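Local coordinates for pyridoxal kinase (PDB 4S1H), which probably catalyses the ATP-dependent phosphorylation of pyridoxal to pyridoxal 5'-phosphate and binds ADP with two magnesium ions here, at residues Y107-G118 with Y136-E146; C13-C21 with T214-Y222. All blocks are in the same frame, centred on the assembly; numbering follows the deposited sequence.

Interaction 1. Residues Y107-G118 with Y136-E146; sequences YFLCDPILGDNG and YADIITPNATE. With MG (magnesium ion), chain D; MG (magnesium ion), chain E; ADP (adenosine-5'-diphosphate), chain C.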
# COMPACT_ATOMS: atom_id res chain seq x y z
N TYR A 107 18.34 2.00 11.99
CA TYR A 107 17.51 2.68 12.96
C TYR A 107 16.13 1.98 13.03
O TYR A 107 15.38 1.97 12.06
CB TYR A 107 17.37 4.16 12.57
CG TYR A 107 16.67 5.06 13.58
CD1 TYR A 107 17.39 5.69 14.60
CD2 TYR A 107 15.30 5.32 13.48
CE1 TYR A 107 16.74 6.53 15.51
CE2 TYR A 107 14.65 6.16 14.40
CZ TYR A 107 15.37 6.77 15.40
OH TYR A 107 14.73 7.60 16.29
N PHE A 108 15.81 1.41 14.18
CA PHE A 108 14.58 0.66 14.36
C PHE A 108 13.60 1.42 15.23
O PHE A 108 13.87 1.67 16.42
CB PHE A 108 14.92 -0.72 14.91
CG PHE A 108 13.73 -1.58 15.31
CD1 PHE A 108 12.47 -1.45 14.72
CD2 PHE A 108 13.90 -2.54 16.31
CE1 PHE A 108 11.42 -2.27 15.11
CE2 PHE A 108 12.86 -3.38 16.66
CZ PHE A 108 11.62 -3.25 16.06
N LEU A 109 12.50 1.84 14.63
CA LEU A 109 11.36 2.41 15.32
C LEU A 109 10.35 1.30 15.54
O LEU A 109 9.77 0.78 14.59
CB LEU A 109 10.74 3.55 14.50
CG LEU A 109 9.61 4.38 15.15
CD1 LEU A 109 9.39 5.65 14.35
CD2 LEU A 109 8.30 3.63 15.29
N CYS A 110 10.12 0.94 16.79
CA CYS A 110 9.15 -0.06 17.17
C CYS A 110 7.90 0.67 17.65
O CYS A 110 7.94 1.40 18.65
CB CYS A 110 9.69 -0.99 18.25
SG CYS A 110 8.54 -2.28 18.75
N ASP A 111 6.80 0.49 16.94
CA ASP A 111 5.53 1.07 17.36
C ASP A 111 4.69 -0.08 17.92
O ASP A 111 4.08 -0.82 17.16
CB ASP A 111 4.85 1.66 16.13
CG ASP A 111 3.66 2.48 16.45
OD1 ASP A 111 3.56 2.97 17.60
OD2 ASP A 111 2.84 2.73 15.52
N PRO A 112 4.69 -0.27 19.24
CA PRO A 112 3.95 -1.38 19.82
C PRO A 112 2.46 -1.08 19.72
O PRO A 112 2.02 -0.04 20.18
CB PRO A 112 4.45 -1.41 21.25
CG PRO A 112 4.85 -0.01 21.56
CD PRO A 112 5.24 0.63 20.25
N ILE A 113 1.71 -1.97 19.10
CA ILE A 113 0.26 -1.82 18.94
C ILE A 113 -0.39 -2.88 19.79
O ILE A 113 -0.45 -4.06 19.45
CB ILE A 113 -0.20 -1.98 17.48
CG1 ILE A 113 0.65 -1.12 16.55
CG2 ILE A 113 -1.69 -1.65 17.36
CD1 ILE A 113 0.65 0.35 16.87
N LEU A 114 -0.87 -2.45 20.94
CA LEU A 114 -1.44 -3.37 21.90
C LEU A 114 -2.84 -2.98 22.35
O LEU A 114 -3.67 -3.85 22.61
CB LEU A 114 -0.53 -3.51 23.11
CG LEU A 114 0.90 -3.97 22.85
CD1 LEU A 114 1.67 -3.93 24.14
CD2 LEU A 114 0.89 -5.37 22.28
N GLY A 115 -3.13 -1.68 22.44
CA GLY A 115 -4.45 -1.26 22.91
C GLY A 115 -4.54 0.23 23.13
O GLY A 115 -3.64 1.00 22.80
N ASP A 116 -5.65 0.65 23.70
CA ASP A 116 -5.90 2.05 23.98
C ASP A 116 -7.02 2.14 25.00
O ASP A 116 -7.77 1.19 25.22
CB ASP A 116 -6.31 2.78 22.69
CG ASP A 116 -5.98 4.27 22.73
OD1 ASP A 116 -5.59 4.79 23.81
OD2 ASP A 116 -6.07 4.91 21.65
N ASN A 117 -7.12 3.31 25.64
CA ASN A 117 -8.17 3.56 26.64
C ASN A 117 -8.21 2.48 27.74
O ASN A 117 -9.28 2.06 28.19
CB ASN A 117 -9.52 3.70 25.92
CG ASN A 117 -9.51 4.78 24.86
OD1 ASN A 117 -10.05 4.59 23.78
ND2 ASN A 117 -8.85 5.92 25.14
N GLY A 118 -7.03 2.03 28.14
CA GLY A 118 -6.88 0.99 29.16
C GLY A 118 -7.27 -0.44 28.80
O GLY A 118 -7.26 -1.30 29.67
N TYR A 136 15.19 -4.18 21.23
CA TYR A 136 16.05 -3.96 20.09
C TYR A 136 15.87 -2.59 19.43
O TYR A 136 16.63 -2.24 18.55
CB TYR A 136 15.85 -5.10 19.07
CG TYR A 136 16.15 -6.47 19.67
CD1 TYR A 136 17.45 -6.99 19.71
CD2 TYR A 136 15.14 -7.21 20.27
CE1 TYR A 136 17.72 -8.22 20.28
CE2 TYR A 136 15.40 -8.44 20.85
CZ TYR A 136 16.68 -8.95 20.86
OH TYR A 136 16.92 -10.18 21.44
N ALA A 137 14.88 -1.82 19.86
CA ALA A 137 14.52 -0.56 19.21
C ALA A 137 15.41 0.61 19.58
O ALA A 137 15.87 0.75 20.73
CB ALA A 137 13.07 -0.21 19.51
N ASP A 138 15.62 1.49 18.61
CA ASP A 138 16.26 2.78 18.83
C ASP A 138 15.29 3.81 19.43
O ASP A 138 15.69 4.71 20.16
CB ASP A 138 16.85 3.24 17.52
CG ASP A 138 17.97 2.32 17.06
OD1 ASP A 138 19.10 2.43 17.62
OD2 ASP A 138 17.70 1.43 16.23
N ILE A 139 14.01 3.67 19.11
CA ILE A 139 12.94 4.50 19.60
C ILE A 139 11.66 3.68 19.62
O ILE A 139 11.41 2.84 18.70
CB ILE A 139 12.80 5.77 18.76
CG1 ILE A 139 11.73 6.68 19.30
CG2 ILE A 139 12.51 5.41 17.29
CD1 ILE A 139 11.72 8.05 18.66
N ILE A 140 10.82 3.92 20.61
CA ILE A 140 9.51 3.30 20.66
C ILE A 140 8.44 4.37 20.76
O ILE A 140 8.68 5.41 21.38
CB ILE A 140 9.38 2.23 21.75
CG1 ILE A 140 9.47 2.81 23.17
CG2 ILE A 140 10.45 1.16 21.57
CD1 ILE A 140 9.07 1.79 24.22
N THR A 141 7.24 4.10 20.23
CA THR A 141 6.15 5.09 20.14
C THR A 141 4.80 4.59 20.69
O THR A 141 3.77 4.61 19.97
CB THR A 141 5.98 5.58 18.69
OG1 THR A 141 5.76 4.44 17.85
CG2 THR A 141 7.22 6.28 18.18
N PRO A 142 4.78 4.10 21.93
CA PRO A 142 3.52 3.67 22.52
C PRO A 142 2.62 4.86 22.92
O PRO A 142 3.13 5.92 23.27
CB PRO A 142 3.98 2.99 23.81
CG PRO A 142 5.19 3.78 24.22
CD PRO A 142 5.88 4.08 22.93
N ASN A 143 1.31 4.63 22.95
CA ASN A 143 0.43 5.46 23.74
C ASN A 143 0.54 5.09 25.24
O ASN A 143 1.27 4.16 25.63
CB ASN A 143 -1.02 5.41 23.21
CG ASN A 143 -1.68 4.05 23.37
OD1 ASN A 143 -1.33 3.28 24.27
ND2 ASN A 143 -2.62 3.74 22.48
N ALA A 144 -0.17 5.82 26.11
CA ALA A 144 -0.06 5.59 27.55
C ALA A 144 -0.50 4.17 27.95
O ALA A 144 0.13 3.54 28.79
CB ALA A 144 -0.85 6.61 28.32
N THR A 145 -1.55 3.67 27.31
CA THR A 145 -2.03 2.33 27.60
C THR A 145 -0.97 1.26 27.27
O THR A 145 -0.75 0.32 28.05
CB THR A 145 -3.32 2.04 26.80
OG1 THR A 145 -4.37 2.89 27.30
CG2 THR A 145 -3.76 0.61 26.98
N GLU A 146 -0.35 1.43 26.11
CA GLU A 146 0.66 0.51 25.64
C GLU A 146 1.88 0.54 26.57
O GLU A 146 2.39 -0.53 26.94
CB GLU A 146 0.99 0.75 24.17
CG GLU A 146 -0.19 0.37 23.32
CD GLU A 146 -0.26 1.04 21.98
OE1 GLU A 146 0.41 2.09 21.79
OE2 GLU A 146 -1.00 0.47 21.14
MG MG D . 2.27 4.19 18.51
MG MG E . -5.12 6.75 20.90
PB ADP C . -2.77 5.52 18.96
O1B ADP C . -3.68 5.49 20.17
O2B ADP C . -3.49 5.27 17.65
O3B ADP C . -1.52 4.72 19.20
PA ADP C . -2.55 8.29 19.81
O1A ADP C . -1.44 8.38 20.82
O2A ADP C . -3.97 8.20 20.28
O3A ADP C . -2.26 7.04 18.82
O5' ADP C . -2.45 9.49 18.79
C5' ADP C . -1.28 9.82 18.07
C4' ADP C . -1.29 11.31 17.88
O4' ADP C . -2.48 11.69 17.18
C3' ADP C . -1.34 12.04 19.22
O3' ADP C . -0.02 12.32 19.71
C2' ADP C . -2.12 13.28 18.87
O2' ADP C . -1.26 14.25 18.32
C1' ADP C . -3.08 12.83 17.79
N9 ADP C . -4.45 12.49 18.26
C8 ADP C . -5.01 11.29 18.45
N7 ADP C . -6.30 11.40 18.86
C5 ADP C . -6.57 12.71 18.92
C6 ADP C . -7.75 13.55 19.27
N6 ADP C . -8.90 12.95 19.64
N1 ADP C . -7.60 14.89 19.21
C2 ADP C . -6.43 15.48 18.84
N3 ADP C . -5.33 14.78 18.50
C4 ADP C . -5.35 13.42 18.52
O HOH W 1 0.75 3.87 16.93
O HOH W 2 -3.73 5.12 25.93
O HOH W 3 -4.28 7.02 22.74
O HOH W 4 1.49 2.68 19.53
O HOH W 5 2.99 5.93 17.17
O HOH W 6 1.05 5.55 19.44

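Interaction 2. Residues C13-C21 with T214-Y222; sequences CSGFVGNRC and TGVGDTLTY. With ADP (adenosine-5'-diphosphate), chain C.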
# COMPACT_ATOMS: atom_id res chain seq x y z
N CYS A 13 -7.84 -3.56 3.41
CA CYS A 13 -8.20 -3.28 1.99
C CYS A 13 -8.89 -1.94 1.78
O CYS A 13 -8.69 -1.27 0.77
CB CYS A 13 -9.11 -4.38 1.43
SG CYS A 13 -8.37 -6.02 1.50
N SER A 14 -9.67 -1.53 2.77
CA SER A 14 -10.39 -0.28 2.79
C SER A 14 -10.00 0.45 4.07
O SER A 14 -9.77 -0.18 5.12
CB SER A 14 -11.87 -0.54 2.81
OG SER A 14 -12.64 0.65 2.78
N GLY A 15 -9.88 1.75 3.95
CA GLY A 15 -9.39 2.57 5.06
C GLY A 15 -7.91 2.54 5.34
O GLY A 15 -7.10 2.06 4.55
N PHE A 16 -7.53 3.09 6.49
CA PHE A 16 -6.15 3.49 6.73
C PHE A 16 -5.74 3.13 8.15
O PHE A 16 -6.05 3.84 9.12
CB PHE A 16 -5.97 4.99 6.42
CG PHE A 16 -6.69 5.43 5.17
CD1 PHE A 16 -6.19 5.09 3.93
CD2 PHE A 16 -7.91 6.10 5.24
CE1 PHE A 16 -6.88 5.45 2.77
CE2 PHE A 16 -8.60 6.47 4.09
CZ PHE A 16 -8.08 6.14 2.84
N VAL A 17 -5.03 2.02 8.26
CA VAL A 17 -4.25 1.65 9.47
C VAL A 17 -2.95 1.00 9.03
O VAL A 17 -2.80 0.65 7.85
CB VAL A 17 -5.02 0.71 10.44
CG1 VAL A 17 -6.29 1.37 10.95
CG2 VAL A 17 -5.34 -0.62 9.79
N GLY A 18 -2.03 0.86 9.99
CA GLY A 18 -0.83 0.09 9.84
C GLY A 18 -0.03 0.37 8.59
O GLY A 18 0.22 1.54 8.22
N ASN A 19 0.34 -0.70 7.91
CA ASN A 19 1.13 -0.55 6.69
C ASN A 19 0.43 0.19 5.54
O ASN A 19 1.11 0.72 4.67
CB ASN A 19 1.71 -1.88 6.18
CG ASN A 19 3.16 -2.06 6.52
OD1 ASN A 19 3.85 -1.12 6.91
ND2 ASN A 19 3.65 -3.27 6.36
N ARG A 20 -0.89 0.27 5.54
CA ARG A 20 -1.59 1.09 4.56
C ARG A 20 -1.30 2.58 4.77
O ARG A 20 -1.02 3.30 3.81
CB ARG A 20 -3.07 0.76 4.55
CG ARG A 20 -3.87 1.38 3.46
CD ARG A 20 -3.66 0.76 2.07
NE ARG A 20 -4.37 1.71 1.20
CZ ARG A 20 -3.84 2.57 0.33
NH1 ARG A 20 -2.53 2.60 0.06
NH2 ARG A 20 -4.64 3.44 -0.26
N CYS A 21 -1.35 3.05 6.02
CA CYS A 21 -0.83 4.39 6.38
C CYS A 21 0.62 4.55 5.95
O CYS A 21 1.00 5.58 5.40
CB CYS A 21 -0.94 4.65 7.88
SG CYS A 21 -2.64 4.74 8.42
N THR A 214 -9.03 6.17 14.48
CA THR A 214 -8.31 4.95 14.23
C THR A 214 -7.21 5.25 13.18
O THR A 214 -7.39 6.09 12.30
CB THR A 214 -9.30 3.85 13.77
OG1 THR A 214 -10.26 3.63 14.81
CG2 THR A 214 -8.58 2.56 13.46
N GLY A 215 -6.06 4.64 13.36
CA GLY A 215 -4.89 4.89 12.50
C GLY A 215 -4.07 6.14 12.79
O GLY A 215 -3.14 6.48 12.05
N VAL A 216 -4.41 6.85 13.86
CA VAL A 216 -3.70 8.11 14.13
C VAL A 216 -2.28 7.90 14.63
O VAL A 216 -1.34 8.58 14.22
CB VAL A 216 -4.49 9.04 15.09
CG1 VAL A 216 -5.57 9.75 14.32
CG2 VAL A 216 -5.09 8.30 16.29
N GLY A 217 -2.11 6.94 15.53
CA GLY A 217 -0.79 6.57 15.98
C GLY A 217 0.08 6.04 14.86
O GLY A 217 1.26 6.32 14.82
N ASP A 218 -0.52 5.25 13.98
CA ASP A 218 0.22 4.76 12.82
C ASP A 218 0.68 5.92 11.92
O ASP A 218 1.83 5.95 11.47
CB ASP A 218 -0.66 3.76 12.03
CG ASP A 218 -1.16 2.59 12.90
OD1 ASP A 218 -0.49 2.27 13.92
OD2 ASP A 218 -2.23 1.99 12.56
N THR A 219 -0.22 6.84 11.66
CA THR A 219 0.06 8.01 10.84
C THR A 219 1.19 8.82 11.48
O THR A 219 2.15 9.17 10.81
CB THR A 219 -1.21 8.83 10.64
OG1 THR A 219 -2.17 8.03 9.93
CG2 THR A 219 -0.95 10.12 9.91
N LEU A 220 1.11 9.06 12.78
CA LEU A 220 2.21 9.73 13.48
C LEU A 220 3.56 9.04 13.26
O LEU A 220 4.57 9.70 12.95
CB LEU A 220 1.94 9.85 15.01
CG LEU A 220 3.09 10.41 15.90
CD1 LEU A 220 3.53 11.79 15.45
CD2 LEU A 220 2.66 10.41 17.34
N THR A 221 3.58 7.72 13.44
CA THR A 221 4.78 6.93 13.32
C THR A 221 5.43 7.16 11.94
O THR A 221 6.64 7.40 11.88
CB THR A 221 4.44 5.45 13.47
OG1 THR A 221 4.10 5.17 14.83
CG2 THR A 221 5.58 4.54 13.05
N TYR A 222 4.65 7.08 10.86
CA TYR A 222 5.27 7.18 9.52
C TYR A 222 5.64 8.61 9.11
O TYR A 222 6.65 8.80 8.44
CB TYR A 222 4.41 6.50 8.45
CG TYR A 222 4.40 5.02 8.68
CD1 TYR A 222 5.53 4.23 8.38
CD2 TYR A 222 3.30 4.39 9.22
CE1 TYR A 222 5.53 2.85 8.62
CE2 TYR A 222 3.30 3.02 9.47
CZ TYR A 222 4.42 2.27 9.18
OH TYR A 222 4.43 0.93 9.41
PB ADP C . -2.77 5.52 18.96
O1B ADP C . -3.68 5.49 20.17
O2B ADP C . -3.49 5.27 17.65
O3B ADP C . -1.52 4.72 19.20
PA ADP C . -2.55 8.29 19.81
O1A ADP C . -1.44 8.38 20.82
O2A ADP C . -3.97 8.20 20.28
O3A ADP C . -2.26 7.04 18.82
O5' ADP C . -2.45 9.49 18.79
C5' ADP C . -1.28 9.82 18.07
C4' ADP C . -1.29 11.31 17.88
O4' ADP C . -2.48 11.69 17.18
C3' ADP C . -1.34 12.04 19.22
O3' ADP C . -0.02 12.32 19.71
C2' ADP C . -2.12 13.28 18.87
O2' ADP C . -1.26 14.25 18.32
C1' ADP C . -3.08 12.83 17.79
N9 ADP C . -4.45 12.49 18.26
C8 ADP C . -5.01 11.29 18.45
N7 ADP C . -6.30 11.40 18.86
C5 ADP C . -6.57 12.71 18.92
C6 ADP C . -7.75 13.55 19.27
N6 ADP C . -8.90 12.95 19.64
N1 ADP C . -7.60 14.89 19.21
C2 ADP C . -6.43 15.48 18.84
N3 ADP C . -5.33 14.78 18.50
C4 ADP C . -5.35 13.42 18.52

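Interaction 1. Residues Y107-G118 with Y136-E146
Glu-146 OE2 is gripped by the backbone amides of Leu-114 and Gly-115. Leu-114 N donates to Glu-146 OE2 at 2.9 Å, from above the carboxylate plane; Gly-115 N reaches OE2 at 3.3 Å on the anti side. Glu-146 OE1 takes Asn-143 N at 2.9 Å, while Asn-143 OD1 accepts Glu-146 N, which makes a capping box at the start of helix 144-151. The Asn-143 chi1 of 67° sets CG between the backbone N and the carbonyl carbon, where the amide serves both the cap and Gly-115. Asn-143 ND2 donates to Gly-115 O, which lies in the amide plane (2.9 Å, 169°), and also to ADP O1B (3.1 Å). Thr-145 OG1 accepts Gly-118 N.

Upstream, strands 107-110 and 139-140 pair in parallel, with Cys-110 N bonded to Ile-139 O. Asp-138 OD2 takes Phe-108 N, and its CB lies over one face of the Tyr-107 ring. Leu-109 and Ile-139 lie side by side.

Further along, Thr-141 OG1 donates to Asp-111 OD1 at 2.7 Å. Asp-111 OD1 (2.0 Å) and Thr-141 O (2.1 Å) bind one magnesium ion. Asp-116 OD2 and ADP bind the second. Asp-111, Thr-141, Asp-116 and Asn-143 together form the metal and phosphate side of the ADP site of this ribokinase-like fold.

Interaction 2. Residues C13-C21 with T214-Y222
Thr-214 meets Val-17 first: Thr-214 CG2 lies 3.6 Å from Val-17 CG1, and the two side chains cross at a slant. Gly-215 follows. Gly-215 CA comes within 3.7 Å of Phe-16 O. Gly-215 is also the N-cap of helix 216-229. Val-216 and Gly-217 turn to the nucleotide instead. Val-216 CG2 packs on ADP C8, and Gly-217 N donates to ADP O2B at 3.0 Å.

Asp-218 carries the one hydrogen bond between the segments. Asp-218 OD2 accepts Gly-18 N at 2.8 Å, nearly straight at 170°. The amide comes from well above the carboxylate plane. CG stands anti to the carbonyl carbon (chi1 -56°), which directs the carboxylate at the Gly-18 amide. The same oxygen touches Val-17 CB. Gly-215 to Asp-218 form the GxGD motif of the ribokinase family, at the start of a helix whose Gly-217 N binds the beta-phosphate.

Thr-219 OG1 donates back to Gly-215 O at 2.8 Å. That oxygen also takes Thr-219 N, from the opposite face of its plane. Thr-219 OG1 is 3.7 Å from Cys-21 SG. Tyr-222 ends the segment, with Tyr-222 CE2 against Gly-18 O at 3.6 Å. Its OH lies near Asn-19 OD1, and both atoms bond to Thr-7 OG1.

The contact thus joins helix 18-28 and the loop before it to the first turns of helix 216-229. Helix 234-250 packs on the latter through Leu-245 and Leu-249. Strand 33-41 lies against Asn-19, and Arg-20 forms a salt bridge with Asp-27 of the second subunit.

How the interactions relate
Interaction 1 lies within the chain loop that interaction 2 closes. Their centres are about 14 Å apart, yet they touch beside the first magnesium ion. Asp-111 OD2 and Thr-221 OG1 are 2.8 Å apart, probably hydrogen-bonded. Leu-109 CD2 packs on Thr-221 CG2 at 3.6 Å. Asp-111 OD2 also comes within 3.7 Å of Asp-218 OD1. ADP spans both contacts: Asn-143 of interaction 1 and Gly-217 of interaction 2 each bind its beta-phosphate. Gly-18 of interaction 2 lies about 4 Å from the side chain of Ser-10, which binds pyridoxal 5'-phosphate in another structure of this protein; none is bound here.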